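Local atomic coordinates of probable oxidoreductase (Mycobacterium abscessus, PDB entry 4EYE), a protein that is probably a zinc-binding-dehydrogenase-family oxidoreductase of the quinone oxidoreductase type, its exact substrate not established. Residues 76-90 / 102-115. Sequence-based numbering, arbitrary orientation.
Sequences MEPPFVPGIETAGVV and GDRVMAFNFIGGYA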
loop_
_atom_site.group_PDB
_atom_site.type_symbol
_atom_site.label_atom_id
_atom_site.label_comp_id
_atom_site.label_asym_id
_atom_site.label_seq_id
_atom_site.Cartn_x
_atom_site.Cartn_y
_atom_site.Cartn_z
ATOM N N MET A 76 13.600 -4.513 13.236
ATOM C CA MET A 76 13.035 -5.263 14.338
ATOM C C MET A 76 13.918 -6.513 14.566
ATOM O O MET A 76 14.467 -7.094 13.619
ATOM C CB MET A 76 11.549 -5.574 14.115
ATOM C CG MET A 76 10.620 -4.337 14.240
ATOM S SD MET A 76 10.485 -3.619 15.895
ATOM C CE MET A 76 10.299 -5.081 16.918
ATOM N N GLU A 77 14.124 -6.846 15.832
ATOM C CA GLU A 77 14.932 -8.003 16.200
ATOM C C GLU A 77 14.024 -9.198 16.442
ATOM O O GLU A 77 13.105 -9.094 17.210
ATOM C CB GLU A 77 15.765 -7.710 17.476
ATOM C CG GLU A 77 16.728 -6.513 17.328
ATOM C CD GLU A 77 17.716 -6.621 16.172
ATOM O OE1 GLU A 77 17.984 -7.736 15.718
ATOM O OE2 GLU A 77 18.252 -5.593 15.711
ATOM N N PRO A 78 14.316 -10.343 15.818
ATOM C CA PRO A 78 13.566 -11.545 16.145
ATOM C C PRO A 78 13.694 -11.987 17.614
ATOM O O PRO A 78 14.705 -11.701 18.278
ATOM C CB PRO A 78 14.190 -12.629 15.241
ATOM C CG PRO A 78 14.954 -11.897 14.216
ATOM C CD PRO A 78 15.411 -10.636 14.875
ATOM N N PRO A 79 12.696 -12.709 18.112
ATOM C CA PRO A 79 11.468 -13.071 17.393
ATOM C C PRO A 79 10.431 -11.932 17.334
ATOM O O PRO A 79 10.279 -11.198 18.254
ATOM C CB PRO A 79 10.967 -14.289 18.178
ATOM C CG PRO A 79 11.502 -14.117 19.567
ATOM C CD PRO A 79 12.749 -13.271 19.467
ATOM N N PHE A 80 9.726 -11.766 16.214
ATOM C CA PHE A 80 8.651 -10.763 16.136
ATOM C C PHE A 80 7.598 -11.171 15.095
ATOM O O PHE A 80 7.904 -11.878 14.096
ATOM C CB PHE A 80 9.192 -9.346 15.802
ATOM C CG PHE A 80 9.660 -9.192 14.367
ATOM C CD1 PHE A 80 8.790 -8.805 13.363
ATOM C CD2 PHE A 80 10.979 -9.414 14.026
ATOM C CE1 PHE A 80 9.223 -8.643 12.056
ATOM C CE2 PHE A 80 11.420 -9.272 12.702
ATOM C CZ PHE A 80 10.519 -8.928 11.712
ATOM N N VAL A 81 6.364 -10.744 15.330
ATOM C CA VAL A 81 5.256 -10.995 14.366
ATOM C C VAL A 81 5.245 -9.860 13.371
ATOM O O VAL A 81 4.976 -8.718 13.757
ATOM C CB VAL A 81 3.873 -11.118 15.085
ATOM C CG1 VAL A 81 2.701 -11.255 14.076
ATOM C CG2 VAL A 81 3.904 -12.337 15.991
ATOM N N PRO A 82 5.558 -10.130 12.092
ATOM C CA PRO A 82 5.440 -9.069 11.097
ATOM C C PRO A 82 4.004 -8.692 10.789
ATOM O O PRO A 82 3.074 -9.385 11.192
ATOM C CB PRO A 82 6.079 -9.683 9.837
ATOM C CG PRO A 82 6.681 -10.981 10.285
ATOM C CD PRO A 82 5.924 -11.411 11.474
ATOM N N GLY A 83 3.856 -7.562 10.110
ATOM C CA GLY A 83 2.558 -7.187 9.518
ATOM C C GLY A 83 2.081 -5.862 10.036
ATOM O O GLY A 83 1.824 -5.701 11.270
ATOM N N ILE A 84 1.986 -4.911 9.125
ATOM C CA ILE A 84 1.626 -3.563 9.467
ATOM C C ILE A 84 0.135 -3.305 9.347
ATOM O O ILE A 84 -0.373 -2.443 10.033
ATOM C CB ILE A 84 2.364 -2.555 8.584
ATOM C CG1 ILE A 84 3.873 -2.555 8.905
ATOM C CG2 ILE A 84 1.670 -1.199 8.679
ATOM C CD1 ILE A 84 4.670 -1.527 8.057
ATOM N N GLU A 85 -0.544 -4.008 8.476
ATOM C CA GLU A 85 -1.904 -3.660 8.048
ATOM C C GLU A 85 -2.848 -4.785 8.401
ATOM O O GLU A 85 -2.588 -5.912 7.990
ATOM C CB GLU A 85 -1.968 -3.621 6.512
ATOM C CG GLU A 85 -1.168 -2.631 5.800
ATOM C CD GLU A 85 -1.223 -2.888 4.308
ATOM O OE1 GLU A 85 -0.687 -3.974 3.882
ATOM O OE2 GLU A 85 -1.774 -2.023 3.599
ATOM N N THR A 86 -3.944 -4.469 9.087
ATOM C CA THR A 86 -5.024 -5.455 9.400
ATOM C C THR A 86 -6.402 -4.868 9.214
ATOM O O THR A 86 -6.599 -3.628 9.298
ATOM C CB THR A 86 -4.927 -6.015 10.841
ATOM O OG1 THR A 86 -4.935 -4.962 11.816
ATOM C CG2 THR A 86 -3.615 -6.881 11.016
ATOM N N ALA A 87 -7.369 -5.753 8.978
ATOM C CA ALA A 87 -8.745 -5.411 8.996
ATOM C C ALA A 87 -9.507 -6.564 9.649
ATOM O O ALA A 87 -9.168 -7.748 9.466
ATOM C CB ALA A 87 -9.263 -5.125 7.581
ATOM N N GLY A 88 -10.516 -6.218 10.441
ATOM C CA GLY A 88 -11.320 -7.222 11.117
ATOM C C GLY A 88 -12.411 -6.591 11.985
ATOM O O GLY A 88 -13.020 -5.608 11.567
ATOM N N VAL A 89 -12.614 -7.149 13.182
ATOM C CA VAL A 89 -13.739 -6.771 14.028
ATOM C C VAL A 89 -13.177 -6.445 15.380
ATOM O O VAL A 89 -12.363 -7.186 15.944
ATOM C CB VAL A 89 -14.812 -7.918 14.114
ATOM C CG1 VAL A 89 -15.951 -7.585 15.060
ATOM C CG2 VAL A 89 -15.410 -8.186 12.749
ATOM N N VAL A 90 -13.581 -5.315 15.906
ATOM C CA VAL A 90 -13.131 -4.926 17.226
ATOM C C VAL A 90 -13.646 -5.908 18.271
ATOM O O VAL A 90 -14.838 -6.182 18.300
ATOM C CB VAL A 90 -13.643 -3.542 17.587
ATOM C CG1 VAL A 90 -13.409 -3.248 19.073
ATOM C CG2 VAL A 90 -13.008 -2.457 16.664
ATOM N N GLY A 102 -17.432 -5.219 17.974
ATOM C CA GLY A 102 -18.288 -5.463 16.824
ATOM C C GLY A 102 -18.079 -4.555 15.626
ATOM O O GLY A 102 -18.478 -4.913 14.513
ATOM N N ASP A 103 -17.429 -3.403 15.819
ATOM C CA ASP A 103 -17.166 -2.501 14.737
ATOM C C ASP A 103 -16.195 -3.181 13.742
ATOM O O ASP A 103 -15.205 -3.845 14.157
ATOM C CB ASP A 103 -16.535 -1.202 15.208
ATOM C CG ASP A 103 -17.527 -0.250 15.935
ATOM O OD1 ASP A 103 -18.742 -0.446 15.945
ATOM O OD2 ASP A 103 -17.025 0.714 16.512
ATOM N N ARG A 104 -16.486 -2.992 12.469
ATOM C CA ARG A 104 -15.583 -3.399 11.400
ATOM C C ARG A 104 -14.544 -2.268 11.189
ATOM O O ARG A 104 -14.899 -1.123 10.830
ATOM C CB ARG A 104 -16.352 -3.583 10.122
ATOM C CG ARG A 104 -17.292 -4.773 10.135
ATOM C CD ARG A 104 -17.941 -4.860 8.762
ATOM N NE ARG A 104 -16.964 -5.325 7.800
ATOM C CZ ARG A 104 -16.867 -4.979 6.510
ATOM N NH1 ARG A 104 -17.628 -4.033 5.950
ATOM N NH2 ARG A 104 -15.889 -5.539 5.789
ATOM N N VAL A 105 -13.283 -2.578 11.413
ATOM C CA VAL A 105 -12.226 -1.562 11.421
ATOM C C VAL A 105 -11.003 -2.028 10.603
ATOM O O VAL A 105 -10.780 -3.236 10.376
ATOM C CB VAL A 105 -11.772 -1.232 12.854
ATOM C CG1 VAL A 105 -12.870 -0.490 13.664
ATOM C CG2 VAL A 105 -11.246 -2.513 13.560
ATOM N N MET A 106 -10.251 -1.020 10.157
ATOM C CA MET A 106 -8.915 -1.140 9.629
ATOM C C MET A 106 -7.946 -0.666 10.719
ATOM O O MET A 106 -8.282 0.234 11.494
ATOM C CB MET A 106 -8.773 -0.269 8.400
ATOM C CG MET A 106 -9.622 -0.765 7.240
ATOM S SD MET A 106 -10.216 0.532 6.141
ATOM C CE MET A 106 -8.699 1.251 5.560
ATOM N N ALA A 107 -6.764 -1.281 10.785
ATOM C CA ALA A 107 -5.809 -1.010 11.839
ATOM C C ALA A 107 -4.390 -0.982 11.234
ATOM O O ALA A 107 -4.063 -1.729 10.276
ATOM C CB ALA A 107 -5.886 -2.084 12.917
ATOM N N PHE A 108 -3.542 -0.131 11.778
ATOM C CA PHE A 108 -2.138 -0.209 11.435
ATOM C C PHE A 108 -1.266 -0.151 12.649
ATOM O O PHE A 108 -1.591 0.552 13.587
ATOM C CB PHE A 108 -1.781 0.827 10.409
ATOM C CG PHE A 108 -2.086 2.239 10.806
ATOM C CD1 PHE A 108 -1.068 3.037 11.314
ATOM C CD2 PHE A 108 -3.338 2.816 10.584
ATOM C CE1 PHE A 108 -1.306 4.361 11.674
ATOM C CE2 PHE A 108 -3.571 4.179 10.933
ATOM C CZ PHE A 108 -2.555 4.940 11.467
ATOM N N ASN A 109 -0.155 -0.897 12.597
ATOM C CA ASN A 109 0.904 -0.811 13.613
ATOM C C ASN A 109 2.266 -1.205 12.987
ATOM O O ASN A 109 2.309 -1.601 11.818
ATOM C CB ASN A 109 0.562 -1.718 14.785
ATOM C CG ASN A 109 1.144 -1.233 16.109
ATOM O OD1 ASN A 109 1.806 -0.220 16.200
ATOM N ND2 ASN A 109 0.893 -1.986 17.148
ATOM N N PHE A 110 3.374 -1.072 13.720
ATOM C CA PHE A 110 4.677 -1.423 13.141
ATOM C C PHE A 110 4.868 -2.928 13.044
ATOM O O PHE A 110 5.548 -3.396 12.112
ATOM C CB PHE A 110 5.886 -0.675 13.765
ATOM C CG PHE A 110 5.856 -0.565 15.249
ATOM C CD1 PHE A 110 6.492 -1.535 16.042
ATOM C CD2 PHE A 110 5.222 0.507 15.874
ATOM C CE1 PHE A 110 6.468 -1.459 17.435
ATOM C CE2 PHE A 110 5.192 0.596 17.275
ATOM C CZ PHE A 110 5.820 -0.386 18.054
ATOM N N ILE A 111 4.215 -3.677 13.936
ATOM C CA ILE A 111 4.299 -5.141 13.991
ATOM C C ILE A 111 2.939 -5.728 14.379
ATOM O O ILE A 111 2.020 -4.993 14.706
ATOM C CB ILE A 111 5.319 -5.642 15.069
ATOM C CG1 ILE A 111 5.093 -4.928 16.410
ATOM C CG2 ILE A 111 6.751 -5.474 14.605
ATOM C CD1 ILE A 111 6.043 -5.322 17.543
ATOM N N GLY A 112 2.838 -7.042 14.327
ATOM C CA GLY A 112 1.755 -7.806 14.949
ATOM C C GLY A 112 0.619 -8.220 14.021
ATOM O O GLY A 112 -0.289 -8.979 14.438
ATOM N N GLY A 113 0.694 -7.812 12.758
ATOM C CA GLY A 113 -0.410 -8.043 11.819
ATOM C C GLY A 113 -0.694 -9.479 11.458
ATOM O O GLY A 113 -1.865 -9.832 11.213
ATOM N N TYR A 114 0.375 -10.310 11.387
ATOM C CA TYR A 114 0.224 -11.682 10.906
ATOM C C TYR A 114 -0.212 -12.598 12.047
ATOM O O TYR A 114 0.553 -13.462 12.497
ATOM C CB TYR A 114 1.486 -12.219 10.217
ATOM C CG TYR A 114 2.006 -11.523 8.969
ATOM C CD1 TYR A 114 1.325 -10.521 8.339
ATOM C CD2 TYR A 114 3.222 -11.941 8.413
ATOM C CE1 TYR A 114 1.829 -9.890 7.199
ATOM C CE2 TYR A 114 3.754 -11.328 7.295
ATOM C CZ TYR A 114 3.034 -10.309 6.663
ATOM O OH TYR A 114 3.575 -9.723 5.566
ATOM N N ALA A 115 -1.400 -12.344 12.565
ATOM C CA ALA A 115 -1.820 -12.927 13.843
ATOM C C ALA A 115 -3.369 -12.947 13.911
ATOM O O ALA A 115 -4.027 -12.225 13.184
ATOM C CB ALA A 115 -1.273 -12.123 15.017
HETATM O O HOH W 1 0.010 -4.646 13.023
HETATM O O HOH W 2 -2.520 -3.784 12.191
#
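Tyr114 lays one face of its ring against the Pro82-Gly83 peptide, with Gly83 N over the ring centre, 4.2 Å above the plane. This packing lies beyond the end of an antiparallel beta hairpin, strands 85-90 and 104-108, in the GroES-like domain of a medium-chain dehydrogenase/reductase fold. The strand axes come within 4.6 Å at 159°, and pairs of backbone hydrogen bonds join Thr86 with Ala107 and Gly88 with Val105. Past the strands, the chain of 109-115 loops back over 81-84. There Tyr114 N hydrogen-bonds to Pro82 O in the carbonyl plane, while the hydrogen bond from Gly112 N meets Val81 O from above its plane. Tyr114 CG, pointing away from its own carbonyl carbon (chi1 -61°), sets the ring over Pro82 O and brings CE2 to 3.8 Å from Pro82 CB, the two side chains crossing at about a right angle. CE1 lies 3.6 Å from Gly83 CA; the hydroxyl is weakly hydrogen-bonded to Asp64 of helix 62-68. One residue before Pro82, Val81 extends CG1 to 3.5 Å from Tyr114 O. Nearer the turn of the hairpin, Val90 CG2 fits between both methyls of Val105, each 3.6 Å away, on the face that also carries Thr86 and Ala107. Glu85, Ala87 and Met106 turn instead to the other face, against helix 134-140 and its following loop; the Glu85 carboxylate forms a salt bridge with Lys337 and accepts a hydrogen bond from Ala142 N. Thr86 divides its two branches: CG2 packs 3.5 Å from Gly113 CA, whereas OG1, held between backbone N and carbonyl carbon at chi1 56°, shares a 2.7 Å hydrogen bond with water 2, which also makes a weak, long hydrogen bond to Ala107 O.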